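PDB 5W5P: tail fiber protein from Acinetobacter phage AM24, which probably recognises and degrades the capsular polysaccharide of Acinetobacter baumannii, working as the trimeric tailspike with which the phage attaches to its host. Local coordinates for residues Pro18-Lys23 and Gly27-Glu32; Asp44-Lys49 and Ser82-Gly87; Gln55-Gly60 and Thr96-Lys101; Tyr66-Gly71 and Ala141-Lys146. All coordinates share one frame; numbering follows the deposited sequence.

Contact 1 of 4, residues Pro18-Lys23 and Gly27-Glu32; sequences PADLIK and GKSQQE
Gln30 lies against the short 3-10 turn and strand of Pro18-Lys23. Its CB sits 3.3 Å from Ala19 O and 3.6 Å from Ile22 CB, the Gln30 and Ile22 side chains running side by side in the same direction. CG, anti to the backbone N (chi1 -179°), passes over the Ala19 methyl, and the bend at chi2 then turns the amide away from Pro18-Lys23. There NE2 donates to Asn34 OD1 of the same helix, while OE1 accepts from Asn34 ND2 of the second subunit, so both ends of the amide are held.

The backbone bond from Gln30 N to Ile22 O is short, 2.6 Å, with 157° at the hydrogen. Ser29 CA adds a CH...O contact to the same Ile22 O, and Gln31 N makes a weak bond to Ala19 O. Next to this, the Gln31 side chain crosses that of Asp20 at about a right angle, Gln31 CB 3.8 Å from Asp20 OD2. Ile22 and Lys23 extend a parallel ladder into the second subunit. Glu32 N donates to Ser29 OG, and Ser29 N donates to Glu32 OE1 at 2.7 Å: the reciprocal pair that defines a capping box at a helix N terminus.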
loop_
_atom_site.group_PDB
_atom_site.type_symbol
_atom_site.label_atom_id
_atom_site.label_comp_id
_atom_site.label_asym_id
_atom_site.label_seq_id
_atom_site.Cartn_x
_atom_site.Cartn_y
_atom_site.Cartn_z
ATOM N N PRO A 18 41.223 33.337 54.613
ATOM C CA PRO A 18 40.204 33.471 53.563
ATOM C C PRO A 18 40.779 33.147 52.191
ATOM O O PRO A 18 41.936 33.448 51.894
ATOM C CB PRO A 18 39.776 34.939 53.664
ATOM C CG PRO A 18 40.915 35.624 54.351
ATOM C CD PRO A 18 41.499 34.614 55.290
ATOM N N ALA A 19 39.952 32.517 51.354
ATOM C CA ALA A 19 40.398 32.131 50.020
ATOM C C ALA A 19 40.753 33.333 49.156
ATOM O O ALA A 19 41.545 33.193 48.218
ATOM C CB ALA A 19 39.326 31.289 49.328
ATOM N N ASP A 20 40.201 34.510 49.455
ATOM C CA ASP A 20 40.551 35.716 48.711
ATOM C C ASP A 20 42.008 36.122 48.885
ATOM O O ASP A 20 42.489 36.977 48.134
ATOM C CB ASP A 20 39.642 36.872 49.126
ATOM C CG ASP A 20 39.233 37.739 47.949
ATOM O OD1 ASP A 20 40.124 38.362 47.329
ATOM O OD2 ASP A 20 38.023 37.787 47.636
ATOM N N LEU A 21 42.718 35.538 49.843
ATOM C CA LEU A 21 44.127 35.840 50.056
ATOM C C LEU A 21 45.050 34.880 49.320
ATOM O O LEU A 21 46.272 35.004 49.439
ATOM C CB LEU A 21 44.453 35.826 51.554
ATOM C CG LEU A 21 44.245 37.123 52.342
ATOM C CD1 LEU A 21 42.895 37.778 52.039
ATOM C CD2 LEU A 21 44.387 36.851 53.828
ATOM N N ILE A 22 44.496 33.928 48.574
ATOM C CA ILE A 22 45.266 32.999 47.755
ATOM C C ILE A 22 45.125 33.424 46.298
ATOM O O ILE A 22 44.017 33.728 45.840
ATOM C CB ILE A 22 44.797 31.548 47.957
ATOM C CG1 ILE A 22 44.685 31.224 49.451
ATOM C CG2 ILE A 22 45.721 30.576 47.239
ATOM C CD1 ILE A 22 46.009 31.258 50.189
ATOM N N LYS A 23 46.242 33.445 45.574
ATOM C CA LYS A 23 46.284 33.904 44.192
ATOM C C LYS A 23 46.555 32.731 43.259
ATOM O O LYS A 23 47.516 31.980 43.461
ATOM C CB LYS A 23 47.354 34.982 44.003
ATOM C CG LYS A 23 47.447 35.526 42.581
ATOM C CD LYS A 23 48.724 36.334 42.372
ATOM C CE LYS A 23 48.513 37.490 41.399
ATOM N NZ LYS A 23 49.769 38.277 41.212
ATOM N N GLY A 27 46.150 35.076 37.874
ATOM C CA GLY A 27 46.065 36.405 38.423
ATOM C C GLY A 27 44.833 36.657 39.267
ATOM O O GLY A 27 44.801 37.643 40.011
ATOM N N LYS A 28 43.824 35.798 39.172
ATOM C CA LYS A 28 42.618 35.935 39.971
ATOM C C LYS A 28 42.768 35.187 41.290
ATOM O O LYS A 28 43.563 34.253 41.420
ATOM C CB LYS A 28 41.398 35.421 39.200
ATOM C CG LYS A 28 41.071 36.242 37.962
ATOM C CD LYS A 28 39.574 36.433 37.788
ATOM C CE LYS A 28 39.237 37.881 37.460
ATOM N NZ LYS A 28 40.142 38.443 36.418
ATOM N N SER A 29 41.988 35.614 42.279
ATOM C CA SER A 29 42.086 35.031 43.607
ATOM C C SER A 29 41.481 33.632 43.625
ATOM O O SER A 29 40.705 33.247 42.745
ATOM C CB SER A 29 41.381 35.915 44.636
ATOM O OG SER A 29 39.973 35.791 44.538
ATOM N N GLN A 30 41.849 32.864 44.655
ATOM C CA GLN A 30 41.257 31.542 44.829
ATOM C C GLN A 30 39.755 31.633 45.038
ATOM O O GLN A 30 39.011 30.757 44.581
ATOM C CB GLN A 30 41.906 30.814 46.005
ATOM C CG GLN A 30 41.352 29.419 46.246
ATOM C CD GLN A 30 41.720 28.453 45.140
ATOM O OE1 GLN A 30 42.876 28.385 44.726
ATOM N NE2 GLN A 30 40.736 27.701 44.651
ATOM N N GLN A 31 39.288 32.684 45.716
ATOM C CA GLN A 31 37.852 32.868 45.881
ATOM C C GLN A 31 37.152 32.982 44.533
ATOM O O GLN A 31 36.080 32.402 44.334
ATOM C CB GLN A 31 37.568 34.099 46.737
ATOM C CG GLN A 31 36.100 34.267 47.084
ATOM C CD GLN A 31 35.500 33.012 47.678
ATOM O OE1 GLN A 31 35.872 32.589 48.776
ATOM N NE2 GLN A 31 34.568 32.403 46.956
ATOM N N GLU A 32 37.748 33.716 43.587
ATOM C CA GLU A 32 37.157 33.825 42.255
ATOM C C GLU A 32 37.203 32.496 41.507
ATOM O O GLU A 32 36.276 32.178 40.754
ATOM C CB GLU A 32 37.866 34.913 41.450
ATOM C CG GLU A 32 37.506 36.326 41.864
ATOM C CD GLU A 32 38.570 37.335 41.473
ATOM O OE1 GLU A 32 39.750 37.126 41.829
ATOM O OE2 GLU A 32 38.228 38.335 40.807
#

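Contact 2 of 4, residues Asp44-Lys49 and Ser82-Gly87; sequences DLRNFK and SLDNDG
A salt-bridge network built on an Asx turn joins Arg46 to Asp84 and Asp86. The arginine reaches out with its chain extended from CG to NE and meets Asp84 side-on. NE donates to Asp84 OD2 at 3.0 Å, nearly straight at 161°, and NH2 donates to Asp84 OD1 at 3.2 Å. Both oxygens are met on their syn sides and close to the guanidinium plane, although the carboxylate is turned 35° against that plane. NH2 also donates to Asp86 OD1, 2.9 Å away, which offers its anti lone pair and whose carboxylate is nearly coplanar with the guanidinium.

Within the loop, Asp86 N bonds to Asp84 OD1 at 2.7 Å, closing the Asx turn, and comes to that oxygen from the opposite face to Arg46 NH2. A second Asx turn follows, from Gly87 N to Asn85 OD1. In the fold, the network ties helix 42-46 to the loop leading into strand 89-91, an outer strand of a small antiparallel sheet, and Arg46 also packs on Leu90 of that strand. Asp84 OD2 accepts from Val91 N as well, and Asp86 OD2 is salt-bridged to Arg62, which would probably offset the negative charge gathered in the loop.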
loop_
_atom_site.group_PDB
_atom_site.type_symbol
_atom_site.label_atom_id
_atom_site.label_comp_id
_atom_site.label_asym_id
_atom_site.label_seq_id
_atom_site.Cartn_x
_atom_site.Cartn_y
_atom_site.Cartn_z
ATOM N N ASP A 44 23.964 34.716 38.168
ATOM C CA ASP A 44 25.294 34.431 38.692
ATOM C C ASP A 44 26.343 34.426 37.589
ATOM O O ASP A 44 27.480 34.847 37.819
ATOM C CB ASP A 44 25.298 33.092 39.425
ATOM C CG ASP A 44 24.424 33.103 40.657
ATOM O OD1 ASP A 44 24.187 34.199 41.210
ATOM O OD2 ASP A 44 23.974 32.015 41.073
ATOM N N LEU A 45 25.990 33.954 36.392
ATOM C CA LEU A 45 26.950 33.972 35.293
ATOM C C LEU A 45 27.218 35.395 34.821
ATOM O O LEU A 45 28.377 35.784 34.640
ATOM C CB LEU A 45 26.452 33.107 34.139
ATOM C CG LEU A 45 27.364 33.059 32.911
ATOM C CD1 LEU A 45 28.637 32.273 33.197
ATOM C CD2 LEU A 45 26.626 32.464 31.725
ATOM N N ARG A 46 26.160 36.190 34.630
ATOM C CA ARG A 46 26.339 37.569 34.177
ATOM C C ARG A 46 27.159 38.388 35.165
ATOM O O ARG A 46 27.806 39.365 34.771
ATOM C CB ARG A 46 24.980 38.232 33.945
ATOM C CG ARG A 46 24.229 37.706 32.728
ATOM C CD ARG A 46 23.036 38.584 32.388
ATOM N NE ARG A 46 22.287 38.059 31.256
ATOM C CZ ARG A 46 21.168 37.350 31.367
ATOM N NH1 ARG A 46 20.663 37.086 32.564
ATOM N NH2 ARG A 46 20.552 36.903 30.283
ATOM N N ASN A 47 27.143 38.017 36.444
ATOM C CA ASN A 47 27.949 38.697 37.449
ATOM C C ASN A 47 29.324 38.070 37.630
ATOM O O ASN A 47 30.142 38.609 38.382
ATOM C CB ASN A 47 27.213 38.711 38.794
ATOM C CG ASN A 47 26.069 39.699 38.818
ATOM O OD1 ASN A 47 26.184 40.783 39.386
ATOM N ND2 ASN A 47 24.962 39.337 38.186
ATOM N N PHE A 48 29.594 36.954 36.960
ATOM C CA PHE A 48 30.860 36.250 37.080
ATOM C C PHE A 48 31.831 36.720 36.005
ATOM O O PHE A 48 31.440 36.967 34.859
ATOM C CB PHE A 48 30.628 34.743 36.967
ATOM C CG PHE A 48 31.886 33.924 37.005
ATOM C CD1 PHE A 48 32.628 33.822 38.171
ATOM C CD2 PHE A 48 32.315 33.239 35.880
ATOM C CE1 PHE A 48 33.783 33.059 38.210
ATOM C CE2 PHE A 48 33.468 32.473 35.912
ATOM C CZ PHE A 48 34.201 32.381 37.079
ATOM N N LYS A 49 33.099 36.854 36.384
ATOM C CA LYS A 49 34.152 37.209 35.446
ATOM C C LYS A 49 35.048 36.005 35.205
ATOM O O LYS A 49 35.472 35.358 36.173
ATOM C CB LYS A 49 34.978 38.389 35.976
ATOM C CG LYS A 49 34.192 39.693 36.065
ATOM C CD LYS A 49 34.880 40.720 36.955
ATOM C CE LYS A 49 36.192 41.190 36.347
ATOM N NZ LYS A 49 36.903 42.167 37.222
ATOM N N SER A 82 28.391 40.678 20.283
ATOM C CA SER A 82 27.140 39.931 20.232
ATOM C C SER A 82 26.205 40.356 21.357
ATOM O O SER A 82 26.638 40.622 22.483
ATOM C CB SER A 82 27.411 38.428 20.322
ATOM O OG SER A 82 27.975 37.937 19.120
ATOM N N LEU A 83 24.913 40.414 21.048
ATOM C CA LEU A 83 23.911 40.840 22.011
ATOM C C LEU A 83 23.414 39.661 22.838
ATOM O O LEU A 83 23.432 38.509 22.394
ATOM C CB LEU A 83 22.734 41.514 21.307
ATOM C CG LEU A 83 23.067 42.715 20.418
ATOM C CD1 LEU A 83 21.792 43.391 19.921
ATOM C CD2 LEU A 83 23.960 43.712 21.147
ATOM N N ASP A 84 22.979 39.965 24.057
ATOM C CA ASP A 84 22.392 38.958 24.931
ATOM C C ASP A 84 21.040 38.517 24.377
ATOM O O ASP A 84 20.184 39.353 24.072
ATOM C CB ASP A 84 22.239 39.530 26.343
ATOM C CG ASP A 84 21.961 38.465 27.389
ATOM O OD1 ASP A 84 20.941 37.751 27.264
ATOM O OD2 ASP A 84 22.754 38.352 28.347
ATOM N N ASN A 85 20.847 37.203 24.235
ATOM C CA ASN A 85 19.571 36.662 23.782
ATOM C C ASN A 85 18.837 35.884 24.867
ATOM O O ASN A 85 17.779 35.313 24.586
ATOM C CB ASN A 85 19.761 35.783 22.533
ATOM C CG ASN A 85 20.548 34.507 22.805
ATOM O OD1 ASN A 85 20.890 34.189 23.939
ATOM N ND2 ASN A 85 20.848 33.776 21.743
ATOM N N ASP A 86 19.375 35.842 26.088
ATOM C CA ASP A 86 18.722 35.202 27.232
ATOM C C ASP A 86 18.509 33.704 27.007
ATOM O O ASP A 86 17.528 33.122 27.476
ATOM C CB ASP A 86 17.399 35.897 27.572
ATOM C CG ASP A 86 17.019 35.745 29.034
ATOM O OD1 ASP A 86 17.919 35.846 29.893
ATOM O OD2 ASP A 86 15.826 35.531 29.326
ATOM N N GLY A 87 19.439 33.067 26.297
ATOM C CA GLY A 87 19.334 31.638 26.084
ATOM C C GLY A 87 20.618 30.945 25.673
ATOM O O GLY A 87 20.995 29.932 26.268
#

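Contact 3 of 4, residues Gln55-Gly60 and Thr96-Lys101; sequences QTVYVG and TRWKRK
Apolar packing joins Val57 to Trp98. Val57 CG2 approaches the six-membered part of the indole obliquely, 3.6 Å from Trp98 CZ3 and 4.0 Å from Trp98 CH2, the two side chains crossing at about a right angle. With Val57 CG1 anti to the carbonyl carbon (chi1 -62°), CG2 falls between the backbone N and the carbonyl carbon, and this is the branch that meets the ring. Thr96 CG2 covers one face of the indole, 3.5 Å above its plane and toward the rim, while Leu45 of helix 42-46 packs on both Val57 and Trp98.

Among contacts of carbon with oxygen, Gln55 O lies 3.6 Å from Trp98 CZ3, also at a slant to the ring. Farther along, Thr56 OG1 is 3.3 Å from Lys101 CE. The chain continues past the threonine, and NZ donates to Gly60 O of the second subunit.

Strand 71-75 runs between these two strands in the antiparallel sheet, so they meet mostly through side chains. The chemistry is thus divided: carbon against carbon on the face under helix 42-46, and, at the subunit boundary, a lysine stem slanting across a threonine, its ammonium hydrogen-bonded to a backbone carbonyl of the second subunit.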
loop_
_atom_site.group_PDB
_atom_site.type_symbol
_atom_site.label_atom_id
_atom_site.label_comp_id
_atom_site.label_asym_id
_atom_site.label_seq_id
_atom_site.Cartn_x
_atom_site.Cartn_y
_atom_site.Cartn_z
ATOM N N GLN A 55 37.295 29.940 29.088
ATOM C CA GLN A 55 36.898 29.081 30.193
ATOM C C GLN A 55 35.475 28.584 29.980
ATOM O O GLN A 55 34.607 29.324 29.513
ATOM C CB GLN A 55 37.003 29.841 31.518
ATOM C CG GLN A 55 36.639 29.025 32.753
ATOM C CD GLN A 55 36.440 29.885 33.988
ATOM O OE1 GLN A 55 36.295 31.102 33.891
ATOM N NE2 GLN A 55 36.435 29.255 35.159
ATOM N N THR A 56 35.240 27.318 30.309
ATOM C CA THR A 56 33.898 26.749 30.299
ATOM C C THR A 56 33.450 26.541 31.739
ATOM O O THR A 56 34.146 25.883 32.522
ATOM C CB THR A 56 33.843 25.432 29.525
ATOM O OG1 THR A 56 34.429 25.604 28.229
ATOM C CG2 THR A 56 32.395 24.990 29.356
ATOM N N VAL A 57 32.298 27.114 32.084
ATOM C CA VAL A 57 31.683 26.948 33.390
ATOM C C VAL A 57 30.284 26.382 33.191
ATOM O O VAL A 57 29.700 26.458 32.107
ATOM C CB VAL A 57 31.621 28.271 34.182
ATOM C CG1 VAL A 57 33.022 28.797 34.451
ATOM C CG2 VAL A 57 30.793 29.299 33.427
ATOM N N TYR A 58 29.741 25.816 34.260
ATOM C CA TYR A 58 28.405 25.243 34.240
ATOM C C TYR A 58 27.450 26.141 35.012
ATOM O O TYR A 58 27.715 26.488 36.168
ATOM C CB TYR A 58 28.406 23.833 34.835
ATOM C CG TYR A 58 27.022 23.253 34.969
ATOM C CD1 TYR A 58 26.366 23.259 36.190
ATOM C CD2 TYR A 58 26.361 22.716 33.870
ATOM C CE1 TYR A 58 25.101 22.746 36.319
ATOM C CE2 TYR A 58 25.085 22.196 33.993
ATOM C CZ TYR A 58 24.463 22.214 35.221
ATOM O OH TYR A 58 23.195 21.702 35.368
ATOM N N VAL A 59 26.348 26.524 34.371
ATOM C CA VAL A 59 25.270 27.260 35.025
ATOM C C VAL A 59 24.152 26.277 35.339
ATOM O O VAL A 59 23.701 25.535 34.456
ATOM C CB VAL A 59 24.764 28.417 34.147
ATOM C CG1 VAL A 59 23.758 29.259 34.914
ATOM C CG2 VAL A 59 25.928 29.273 33.672
ATOM N N GLY A 60 23.697 26.277 36.592
ATOM C CA GLY A 60 22.788 25.233 37.041
ATOM C C GLY A 60 21.394 25.347 36.450
ATOM O O GLY A 60 20.787 24.341 36.080
ATOM N N THR A 96 31.826 40.144 29.009
ATOM C CA THR A 96 32.149 38.820 28.499
ATOM C C THR A 96 30.938 38.201 27.816
ATOM O O THR A 96 29.848 38.138 28.396
ATOM C CB THR A 96 32.626 37.913 29.632
ATOM O OG1 THR A 96 33.877 38.394 30.144
ATOM C CG2 THR A 96 32.803 36.491 29.133
ATOM N N ARG A 97 31.130 37.744 26.579
ATOM C CA ARG A 97 30.090 37.026 25.848
ATOM C C ARG A 97 30.208 35.546 26.183
ATOM O O ARG A 97 31.114 34.859 25.704
ATOM C CB ARG A 97 30.205 37.272 24.350
ATOM C CG ARG A 97 29.295 38.377 23.857
ATOM C CD ARG A 97 29.953 39.737 24.055
ATOM N NE ARG A 97 29.046 40.838 23.743
ATOM C CZ ARG A 97 29.178 42.069 24.220
ATOM N NH1 ARG A 97 30.178 42.362 25.040
ATOM N NH2 ARG A 97 28.308 43.007 23.875
ATOM N N TRP A 98 29.290 35.063 27.018
ATOM C CA TRP A 98 29.172 33.644 27.323
ATOM C C TRP A 98 28.262 32.981 26.294
ATOM O O TRP A 98 27.148 33.452 26.041
ATOM C CB TRP A 98 28.614 33.441 28.736
ATOM C CG TRP A 98 29.522 33.940 29.839
ATOM C CD1 TRP A 98 29.464 35.152 30.466
ATOM C CD2 TRP A 98 30.615 33.233 30.439
ATOM N NE1 TRP A 98 30.455 35.243 31.411
ATOM C CE2 TRP A 98 31.173 34.076 31.417
ATOM C CE3 TRP A 98 31.173 31.966 30.245
ATOM C CZ2 TRP A 98 32.262 33.695 32.198
ATOM C CZ3 TRP A 98 32.257 31.592 31.023
ATOM C CH2 TRP A 98 32.788 32.451 31.983
ATOM N N LYS A 99 28.734 31.890 25.700
ATOM C CA LYS A 99 27.980 31.164 24.686
ATOM C C LYS A 99 27.777 29.723 25.125
ATOM O O LYS A 99 28.722 29.054 25.552
ATOM C CB LYS A 99 28.679 31.217 23.322
ATOM C CG LYS A 99 29.070 32.621 22.940
ATOM C CD LYS A 99 29.683 32.741 21.563
ATOM C CE LYS A 99 29.451 34.151 21.027
ATOM N NZ LYS A 99 30.426 34.471 19.951
ATOM N N ARG A 100 26.541 29.256 25.017
ATOM C CA ARG A 100 26.203 27.896 25.410
ATOM C C ARG A 100 26.864 26.897 24.472
ATOM O O ARG A 100 26.903 27.091 23.254
ATOM C CB ARG A 100 24.682 27.709 25.402
ATOM C CG ARG A 100 24.204 26.316 25.760
ATOM C CD ARG A 100 22.702 26.173 25.518
ATOM N NE ARG A 100 21.916 27.125 26.302
ATOM C CZ ARG A 100 21.488 26.896 27.538
ATOM N NH1 ARG A 100 21.772 25.747 28.134
ATOM N NH2 ARG A 100 20.773 27.809 28.178
ATOM N N LYS A 101 27.400 25.828 25.054
ATOM C CA LYS A 101 27.954 24.718 24.287
ATOM C C LYS A 101 26.808 23.774 23.947
ATOM O O LYS A 101 26.221 23.157 24.840
ATOM C CB LYS A 101 29.039 23.995 25.080
ATOM C CG LYS A 101 30.182 24.886 25.562
ATOM C CD LYS A 101 31.436 24.671 24.730
ATOM C CE LYS A 101 32.691 24.776 25.581
ATOM N NZ LYS A 101 33.905 24.447 24.788
#

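Contact 4 of 4, residues Tyr66-Gly71 and Ala141-Lys146; sequences YLQGGG and ADRSFK
Gln68 reaches over to the edge of the Arg143 guanidinium, and the contact rests on its amide oxygen. Arg143 NH2 donates to Gln68 OE1 at 2.9 Å, almost straight at 167°, with the oxygen lying in the guanidinium plane. Seen from the glutamine the fit is less regular: the donor stands 35° out of the amide plane and so misses the lone-pair direction, the two flat groups being turned 78° against each other. Gln68 CD follows at 3.7 Å from Arg143 NH2 and Gln68 CG at 4.0 Å. A bend at chi2 folds the glutamine chain round, whereas Arg143 comes out extended from CG to NE, and the two side chains meet at a slant.

The guanidinium has further partners: NH2 also forms a salt bridge with Asp107, its strongest partner, and NH1 donates to Phe138 O. Gln68 is therefore a second, neutral acceptor for a nitrogen already paired with an acid, and the several bonds together should fix the rotation of the group. Asn103 of the third subunit packs on both Gln68 and Arg143, placing the pair at a subunit boundary.

Around it, Gln68 belongs to the loop that comes from strand 56-59 and enters strand 71-75 at Gly71, while Arg143 directly precedes strand 144-147, which pairs in parallel with strand 172-175 among the first rungs of what is consistent with the parallel beta-helix common in phage tailspikes. Helix 122-132 lies between the two segments in sequence.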
loop_
_atom_site.group_PDB
_atom_site.type_symbol
_atom_site.label_atom_id
_atom_site.label_comp_id
_atom_site.label_asym_id
_atom_site.label_seq_id
_atom_site.Cartn_x
_atom_site.Cartn_y
_atom_site.Cartn_z
ATOM N N TYR A 66 13.180 29.023 38.214
ATOM C CA TYR A 66 13.155 28.299 36.941
ATOM C C TYR A 66 14.285 27.273 36.941
ATOM O O TYR A 66 15.456 27.628 36.773
ATOM C CB TYR A 66 13.297 29.268 35.767
ATOM C CG TYR A 66 12.984 28.667 34.416
ATOM C CD1 TYR A 66 13.926 27.893 33.748
ATOM C CD2 TYR A 66 11.749 28.875 33.803
ATOM C CE1 TYR A 66 13.647 27.334 32.512
ATOM C CE2 TYR A 66 11.461 28.320 32.560
ATOM C CZ TYR A 66 12.415 27.550 31.922
ATOM O OH TYR A 66 12.151 26.994 30.693
ATOM N N LEU A 67 13.932 26.002 37.111
ATOM C CA LEU A 67 14.918 24.950 37.320
ATOM C C LEU A 67 15.488 24.374 36.030
ATOM O O LEU A 67 16.359 23.503 36.104
ATOM C CB LEU A 67 14.309 23.823 38.158
ATOM C CG LEU A 67 13.524 24.277 39.389
ATOM C CD1 LEU A 67 12.830 23.098 40.049
ATOM C CD2 LEU A 67 14.441 24.987 40.370
ATOM N N GLN A 68 15.041 24.827 34.862
ATOM C CA GLN A 68 15.583 24.359 33.593
ATOM C C GLN A 68 16.487 25.432 32.985
ATOM O O GLN A 68 16.722 26.491 33.575
ATOM C CB GLN A 68 14.451 23.967 32.638
ATOM C CG GLN A 68 13.657 22.756 33.096
ATOM C CD GLN A 68 14.505 21.498 33.146
ATOM O OE1 GLN A 68 15.179 21.147 32.172
ATOM N NE2 GLN A 68 14.485 20.813 34.287
ATOM N N GLY A 69 17.016 25.138 31.798
ATOM C CA GLY A 69 17.842 26.075 31.065
ATOM C C GLY A 69 19.324 26.031 31.375
ATOM O O GLY A 69 20.088 26.794 30.768
ATOM N N GLY A 70 19.758 25.179 32.298
ATOM C CA GLY A 70 21.167 25.085 32.614
ATOM C C GLY A 70 21.984 24.487 31.481
ATOM O O GLY A 70 21.468 23.989 30.481
ATOM N N GLY A 71 23.298 24.543 31.650
ATOM C CA GLY A 71 24.206 23.980 30.674
ATOM C C GLY A 71 25.587 24.593 30.809
ATOM O O GLY A 71 25.863 25.360 31.729
ATOM N N ALA A 141 8.701 13.927 29.404
ATOM C CA ALA A 141 7.298 13.979 29.799
ATOM C C ALA A 141 7.054 14.815 31.045
ATOM O O ALA A 141 5.901 15.158 31.322
ATOM C CB ALA A 141 6.758 12.564 30.019
ATOM N N ASP A 142 8.097 15.157 31.799
ATOM C CA ASP A 142 7.909 16.012 32.959
ATOM C C ASP A 142 7.572 17.449 32.584
ATOM O O ASP A 142 7.175 18.223 33.461
ATOM C CB ASP A 142 9.160 15.981 33.839
ATOM C CG ASP A 142 9.032 15.001 34.991
ATOM O OD1 ASP A 142 8.210 15.257 35.897
ATOM O OD2 ASP A 142 9.741 13.969 34.979
ATOM N N ARG A 143 7.709 17.821 31.316
ATOM C CA ARG A 143 7.409 19.169 30.864
ATOM C C ARG A 143 6.064 19.205 30.148
ATOM O O ARG A 143 5.698 18.263 29.438
ATOM C CB ARG A 143 8.505 19.688 29.932
ATOM C CG ARG A 143 9.904 19.554 30.488
ATOM C CD ARG A 143 10.915 19.575 29.364
ATOM N NE ARG A 143 12.197 20.127 29.780
ATOM C CZ ARG A 143 13.071 20.690 28.952
ATOM N NH1 ARG A 143 12.795 20.784 27.656
ATOM N NH2 ARG A 143 14.219 21.160 29.423
ATOM N N SER A 144 5.333 20.303 30.351
ATOM C CA SER A 144 4.080 20.581 29.650
ATOM C C SER A 144 4.101 22.053 29.269
ATOM O O SER A 144 4.091 22.916 30.151
ATOM C CB SER A 144 2.863 20.264 30.521
ATOM O OG SER A 144 2.631 18.869 30.614
ATOM N N PHE A 145 4.143 22.342 27.976
ATOM C CA PHE A 145 4.210 23.712 27.489
ATOM C C PHE A 145 2.843 24.172 26.989
ATOM O O PHE A 145 1.952 23.368 26.707
ATOM C CB PHE A 145 5.251 23.839 26.372
ATOM C CG PHE A 145 6.633 23.404 26.776
ATOM C CD1 PHE A 145 7.538 24.318 27.298
ATOM C CD2 PHE A 145 7.027 22.081 26.638
ATOM C CE1 PHE A 145 8.812 23.921 27.676
ATOM C CE2 PHE A 145 8.298 21.678 27.006
ATOM C CZ PHE A 145 9.193 22.598 27.531
ATOM N N LYS A 146 2.683 25.489 26.894
ATOM C CA LYS A 146 1.470 26.083 26.344
ATOM C C LYS A 146 1.862 27.081 25.268
ATOM O O LYS A 146 2.592 28.038 25.545
ATOM C CB LYS A 146 0.634 26.768 27.425
ATOM C CG LYS A 146 -0.509 27.595 26.866
ATOM C CD LYS A 146 -1.636 27.731 27.868
ATOM C CE LYS A 146 -1.349 28.844 28.856
ATOM N NZ LYS A 146 -2.390 28.923 29.925
#

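From the N terminus, contact 1 closes a tight local loop, its two segments only a few residues apart, before any other contact opens. Helix 30-35 then leads to helix 42-46, and Glu32 packs on Phe48 to join contacts 1 and 2. Contacts 2, 3 and 4 interlace: the segments of each pair alternate along the chain, so none nests inside another. Contacts 2 and 3, with centres about 8 Å apart, tie helix 42-46 and the 82-87 loop to the antiparallel sheet, Arg97 NE probably bonding to Ser82 O. Contact 4 spans the longest stretch, linking that N-terminal sheet to the first parallel strands; Arg100 bonds to Gly69 where contacts 3 and 4 meet.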